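Local coordinates for protein escJ (Escherichia coli, PDB 1YJ7) that probably helps build the ring-shaped membrane platform on which the type III secretion system of enteropathogenic E. coli assembles, at residues M17-S29 with L40-L54. The protein carries 3 engineered substitutions. Residues are numbered along the deposited sequence; the frame is centred on the assembly and turned at random.
Sequences MQALLLSNDVNVS and LSVAAADFVRAITIL. Engineered in segment 40-54: A43 (natural residue Glu), A44 (natural residue Lys), A45 (natural residue Glu).
L40 meets M17 and V28, and I53 and L54 meet helix 11-23, closing the core of a small alpha/beta domain in which two helices pack on an antiparallel sheet, strand order 1-3-2. L40 buries the most surface here: chi1 of -63° sets CG anti to the carbonyl carbon, and the leucine fork spans both elements, CD1 3.6 Å from M17 CB and CD2 against V28 CG2. L54, branched late enough to reach over, crosses the flexible M17 chain at about a right angle, CD2 3.9 Å from M17 CG; both also touch F59 of a loop. I53 suits the helix crossing because its two branches part: CG2 settles 3.7 Å from L20 CG, and CD1 reaches N24 CB and V26 CG2. Small A50 lets L21 CD2 come to 3.9 Å from its CA.

S29 and S41, an antiparallel hydrogen-bonded pair, exchange two N-H...O bonds that tie the hairpin strands. D25, at positive phi, ends helix 11-23 in a Schellman motif, whose carbonyls suit a flat, many-donor arginine: R49 NH1 bonds weakly to N24 O, and V26 CG2 lies over one guanidinium face. D46 OD1 holds R49 NH2 in a salt bridge, and that nitrogen donates nearly straight (165°) to D25 O at 3.1 Å, from above the carbonyl plane.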
loop_
_atom_site.group_PDB
_atom_site.type_symbol
_atom_site.label_atom_id
_atom_site.label_comp_id
_atom_site.label_asym_id
_atom_site.label_seq_id
_atom_site.Cartn_x
_atom_site.Cartn_y
_atom_site.Cartn_z
ATOM N N MET D 17 -26.835 -1.695 -9.164
ATOM C CA MET D 17 -26.518 -2.601 -8.057
ATOM C C MET D 17 -27.772 -3.320 -7.578
ATOM O O MET D 17 -27.756 -4.520 -7.346
ATOM C CB MET D 17 -25.834 -1.849 -6.910
ATOM C CG MET D 17 -24.438 -1.422 -7.242
ATOM S SD MET D 17 -23.559 -0.728 -5.767
ATOM C CE MET D 17 -23.538 0.702 -6.212
ATOM N N GLN D 18 -28.874 -2.584 -7.477
ATOM C CA GLN D 18 -30.126 -3.144 -7.001
ATOM C C GLN D 18 -30.635 -4.203 -7.963
ATOM O O GLN D 18 -30.964 -5.302 -7.546
ATOM C CB GLN D 18 -31.158 -2.011 -6.828
ATOM C CG GLN D 18 -32.522 -2.466 -6.352
ATOM C CD GLN D 18 -33.540 -1.351 -6.301
ATOM O OE1 GLN D 18 -34.705 -1.570 -5.910
ATOM N NE2 GLN D 18 -33.147 -0.183 -6.723
ATOM N N ALA D 19 -30.696 -3.881 -9.259
ATOM C CA ALA D 19 -31.120 -4.856 -10.259
ATOM C C ALA D 19 -30.243 -6.113 -10.266
ATOM O O ALA D 19 -30.738 -7.235 -10.378
ATOM C CB ALA D 19 -31.151 -4.217 -11.653
ATOM N N LEU D 20 -28.931 -5.923 -10.146
ATOM C CA LEU D 20 -28.010 -7.040 -10.129
ATOM C C LEU D 20 -28.321 -7.960 -8.944
ATOM O O LEU D 20 -28.380 -9.187 -9.094
ATOM C CB LEU D 20 -26.563 -6.531 -10.070
ATOM C CG LEU D 20 -25.451 -7.550 -9.815
ATOM C CD1 LEU D 20 -25.412 -8.613 -10.933
ATOM C CD2 LEU D 20 -24.150 -6.807 -9.708
ATOM N N LEU D 21 -28.518 -7.367 -7.771
ATOM C CA LEU D 21 -28.780 -8.141 -6.557
ATOM C C LEU D 21 -30.134 -8.846 -6.636
ATOM O O LEU D 21 -30.236 -10.036 -6.325
ATOM C CB LEU D 21 -28.676 -7.269 -5.308
ATOM C CG LEU D 21 -27.243 -6.814 -4.992
ATOM C CD1 LEU D 21 -27.264 -5.821 -3.873
ATOM C CD2 LEU D 21 -26.344 -7.988 -4.651
ATOM N N LEU D 22 -31.159 -8.130 -7.097
ATOM C CA LEU D 22 -32.504 -8.712 -7.222
ATOM C C LEU D 22 -32.523 -9.881 -8.197
ATOM O O LEU D 22 -33.217 -10.883 -7.963
ATOM C CB LEU D 22 -33.515 -7.650 -7.648
ATOM C CG LEU D 22 -33.909 -6.625 -6.602
ATOM C CD1 LEU D 22 -34.779 -5.553 -7.233
ATOM C CD2 LEU D 22 -34.627 -7.265 -5.412
ATOM N N SER D 23 -31.719 -9.797 -9.251
ATOM C CA SER D 23 -31.672 -10.846 -10.259
ATOM C C SER D 23 -30.979 -12.113 -9.735
ATOM O O SER D 23 -31.115 -13.181 -10.318
ATOM C CB SER D 23 -31.007 -10.348 -11.536
ATOM O OG SER D 23 -29.612 -10.232 -11.368
ATOM N N ASN D 24 -30.243 -11.968 -8.634
ATOM C CA ASN D 24 -29.613 -13.081 -7.927
ATOM C C ASN D 24 -30.379 -13.488 -6.683
ATOM O O ASN D 24 -29.846 -14.185 -5.805
ATOM C CB ASN D 24 -28.178 -12.700 -7.542
ATOM C CG ASN D 24 -27.239 -12.775 -8.706
ATOM O OD1 ASN D 24 -26.746 -13.847 -9.037
ATOM N ND2 ASN D 24 -27.001 -11.646 -9.364
ATOM N N ASP D 25 -31.622 -13.033 -6.577
ATOM C CA ASP D 25 -32.497 -13.416 -5.473
ATOM C C ASP D 25 -31.966 -12.978 -4.104
ATOM O O ASP D 25 -32.149 -13.659 -3.090
ATOM C CB ASP D 25 -32.768 -14.923 -5.579
ATOM C CG ASP D 25 -33.255 -15.303 -6.973
ATOM O OD1 ASP D 25 -34.182 -14.606 -7.466
ATOM O OD2 ASP D 25 -32.769 -16.216 -7.687
ATOM N N VAL D 26 -31.302 -11.825 -4.090
ATOM C CA VAL D 26 -30.912 -11.163 -2.861
ATOM C C VAL D 26 -31.959 -10.114 -2.537
ATOM O O VAL D 26 -32.263 -9.279 -3.371
ATOM C CB VAL D 26 -29.535 -10.470 -2.997
ATOM C CG1 VAL D 26 -29.218 -9.620 -1.752
ATOM C CG2 VAL D 26 -28.465 -11.488 -3.252
ATOM N N ASN D 27 -32.457 -10.141 -1.309
ATOM C CA ASN D 27 -33.456 -9.187 -0.826
ATOM C C ASN D 27 -32.772 -7.846 -0.528
ATOM O O ASN D 27 -32.132 -7.666 0.505
ATOM C CB ASN D 27 -34.185 -9.783 0.407
ATOM C CG ASN D 27 -34.825 -8.734 1.326
ATOM O OD1 ASN D 27 -35.166 -7.621 0.911
ATOM N ND2 ASN D 27 -35.007 -9.111 2.589
ATOM N N VAL D 28 -32.927 -6.897 -1.439
ATOM C CA VAL D 28 -32.334 -5.577 -1.261
ATOM C C VAL D 28 -33.423 -4.506 -1.168
ATOM O O VAL D 28 -34.462 -4.580 -1.818
ATOM C CB VAL D 28 -31.253 -5.263 -2.357
ATOM C CG1 VAL D 28 -31.711 -5.667 -3.728
ATOM C CG2 VAL D 28 -30.841 -3.785 -2.349
ATOM N N SER D 29 -33.187 -3.534 -0.311
ATOM C CA SER D 29 -34.078 -2.405 -0.160
ATOM C C SER D 29 -33.323 -1.116 -0.424
ATOM O O SER D 29 -32.129 -0.999 -0.140
ATOM C CB SER D 29 -34.709 -2.405 1.229
ATOM O OG SER D 29 -33.722 -2.305 2.222
ATOM N N LEU D 40 -28.600 1.575 -0.373
ATOM C CA LEU D 40 -28.973 0.183 -0.474
ATOM C C LEU D 40 -28.631 -0.579 0.792
ATOM O O LEU D 40 -27.574 -0.358 1.362
ATOM C CB LEU D 40 -28.248 -0.501 -1.644
ATOM C CG LEU D 40 -28.569 0.038 -3.024
ATOM C CD1 LEU D 40 -27.744 -0.706 -4.068
ATOM C CD2 LEU D 40 -30.062 -0.067 -3.330
ATOM N N SER D 41 -29.534 -1.466 1.201
ATOM C CA SER D 41 -29.364 -2.360 2.348
ATOM C C SER D 41 -29.869 -3.749 2.017
ATOM O O SER D 41 -30.639 -3.943 1.089
ATOM C CB SER D 41 -30.122 -1.825 3.577
ATOM O OG SER D 41 -29.877 -0.448 3.764
ATOM N N VAL D 42 -29.421 -4.742 2.771
ATOM C CA VAL D 42 -29.824 -6.120 2.550
ATOM C C VAL D 42 -30.045 -6.783 3.894
ATOM O O VAL D 42 -29.536 -6.312 4.907
ATOM C CB VAL D 42 -28.744 -6.923 1.781
ATOM C CG1 VAL D 42 -28.628 -6.424 0.358
ATOM C CG2 VAL D 42 -27.381 -6.841 2.527
ATOM N N ALA D 43 -30.796 -7.876 3.896
ATOM C CA ALA D 43 -30.921 -8.732 5.079
ATOM C C ALA D 43 -29.540 -9.202 5.499
ATOM O O ALA D 43 -28.712 -9.512 4.637
ATOM C CB ALA D 43 -31.805 -9.931 4.768
ATOM N N ALA D 44 -29.286 -9.259 6.813
ATOM C CA ALA D 44 -27.987 -9.687 7.321
ATOM C C ALA D 44 -27.560 -11.047 6.785
ATOM O O ALA D 44 -26.384 -11.278 6.543
ATOM C CB ALA D 44 -27.981 -9.708 8.875
ATOM N N ALA D 45 -28.520 -11.946 6.597
ATOM C CA ALA D 45 -28.234 -13.307 6.157
ATOM C C ALA D 45 -27.773 -13.337 4.697
ATOM O O ALA D 45 -27.183 -14.316 4.243
ATOM C CB ALA D 45 -29.463 -14.190 6.348
ATOM N N ASP D 46 -28.050 -12.257 3.967
ATOM C CA ASP D 46 -27.618 -12.107 2.579
ATOM C C ASP D 46 -26.399 -11.183 2.404
ATOM O O ASP D 46 -25.941 -10.976 1.282
ATOM C CB ASP D 46 -28.759 -11.507 1.745
ATOM C CG ASP D 46 -29.916 -12.473 1.524
ATOM O OD1 ASP D 46 -29.722 -13.709 1.553
ATOM O OD2 ASP D 46 -31.068 -12.058 1.277
ATOM N N PHE D 47 -25.889 -10.604 3.483
ATOM C CA PHE D 47 -24.801 -9.628 3.364
ATOM C C PHE D 47 -23.562 -10.161 2.655
ATOM O O PHE D 47 -23.030 -9.509 1.736
ATOM C CB PHE D 47 -24.405 -9.078 4.743
ATOM C CG PHE D 47 -23.353 -8.022 4.671
ATOM C CD1 PHE D 47 -23.677 -6.723 4.364
ATOM C CD2 PHE D 47 -22.018 -8.349 4.843
ATOM C CE1 PHE D 47 -22.693 -5.734 4.291
ATOM C CE2 PHE D 47 -21.048 -7.390 4.761
ATOM C CZ PHE D 47 -21.378 -6.081 4.482
ATOM N N VAL D 48 -23.069 -11.326 3.073
ATOM C CA VAL D 48 -21.843 -11.860 2.464
ATOM C C VAL D 48 -22.051 -12.145 0.981
ATOM O O VAL D 48 -21.218 -11.794 0.160
ATOM C CB VAL D 48 -21.330 -13.124 3.191
ATOM C CG1 VAL D 48 -20.192 -13.776 2.419
ATOM C CG2 VAL D 48 -20.888 -12.756 4.604
ATOM N N ARG D 49 -23.178 -12.760 0.649
ATOM C CA ARG D 49 -23.503 -13.069 -0.732
ATOM C C ARG D 49 -23.602 -11.783 -1.556
ATOM O O ARG D 49 -23.109 -11.730 -2.681
ATOM C CB ARG D 49 -24.802 -13.876 -0.797
ATOM C CG ARG D 49 -25.149 -14.422 -2.166
ATOM C CD ARG D 49 -26.131 -15.591 -2.100
ATOM N NE ARG D 49 -27.404 -15.201 -1.479
ATOM C CZ ARG D 49 -28.548 -14.999 -2.139
ATOM N NH1 ARG D 49 -28.615 -15.129 -3.455
ATOM N NH2 ARG D 49 -29.637 -14.645 -1.471
ATOM N N ALA D 50 -24.205 -10.750 -0.981
ATOM C CA ALA D 50 -24.365 -9.471 -1.671
ATOM C C ALA D 50 -23.021 -8.817 -1.985
ATOM O O ALA D 50 -22.802 -8.347 -3.082
ATOM C CB ALA D 50 -25.227 -8.528 -0.868
ATOM N N ILE D 51 -22.138 -8.773 -1.001
ATOM C CA ILE D 51 -20.826 -8.199 -1.198
ATOM C C ILE D 51 -20.012 -8.992 -2.235
ATOM O O ILE D 51 -19.264 -8.394 -3.030
ATOM C CB ILE D 51 -20.108 -8.088 0.175
ATOM C CG1 ILE D 51 -20.842 -7.060 1.052
ATOM C CG2 ILE D 51 -18.642 -7.679 -0.003
ATOM C CD1 ILE D 51 -20.994 -5.678 0.459
ATOM N N THR D 52 -20.158 -10.311 -2.245
ATOM C CA THR D 52 -19.451 -11.149 -3.228
ATOM C C THR D 52 -19.918 -10.784 -4.642
ATOM O O THR D 52 -19.104 -10.557 -5.538
ATOM C CB THR D 52 -19.675 -12.640 -2.957
ATOM O OG1 THR D 52 -19.143 -12.986 -1.662
ATOM C CG2 THR D 52 -18.895 -13.522 -3.961
ATOM N N ILE D 53 -21.230 -10.711 -4.819
ATOM C CA ILE D 53 -21.821 -10.371 -6.111
ATOM C C ILE D 53 -21.394 -8.981 -6.545
ATOM O O ILE D 53 -20.982 -8.786 -7.689
ATOM C CB ILE D 53 -23.386 -10.482 -6.058
ATOM C CG1 ILE D 53 -23.802 -11.942 -5.944
ATOM C CG2 ILE D 53 -24.022 -9.860 -7.337
ATOM C CD1 ILE D 53 -25.230 -12.144 -5.459
ATOM N N LEU D 54 -21.450 -8.004 -5.639
ATOM C CA LEU D 54 -21.042 -6.657 -6.013
ATOM C C LEU D 54 -19.548 -6.601 -6.335
ATOM O O LEU D 54 -19.146 -6.007 -7.332
ATOM C CB LEU D 54 -21.377 -5.658 -4.940
ATOM C CG LEU D 54 -22.873 -5.491 -4.690
ATOM C CD1 LEU D 54 -23.078 -4.543 -3.519
ATOM C CD2 LEU D 54 -23.614 -5.008 -5.933
HETATM O O HOH W 1 -32.852 -13.033 -0.042
HETATM O O HOH W 2 -31.628 1.114 2.317
#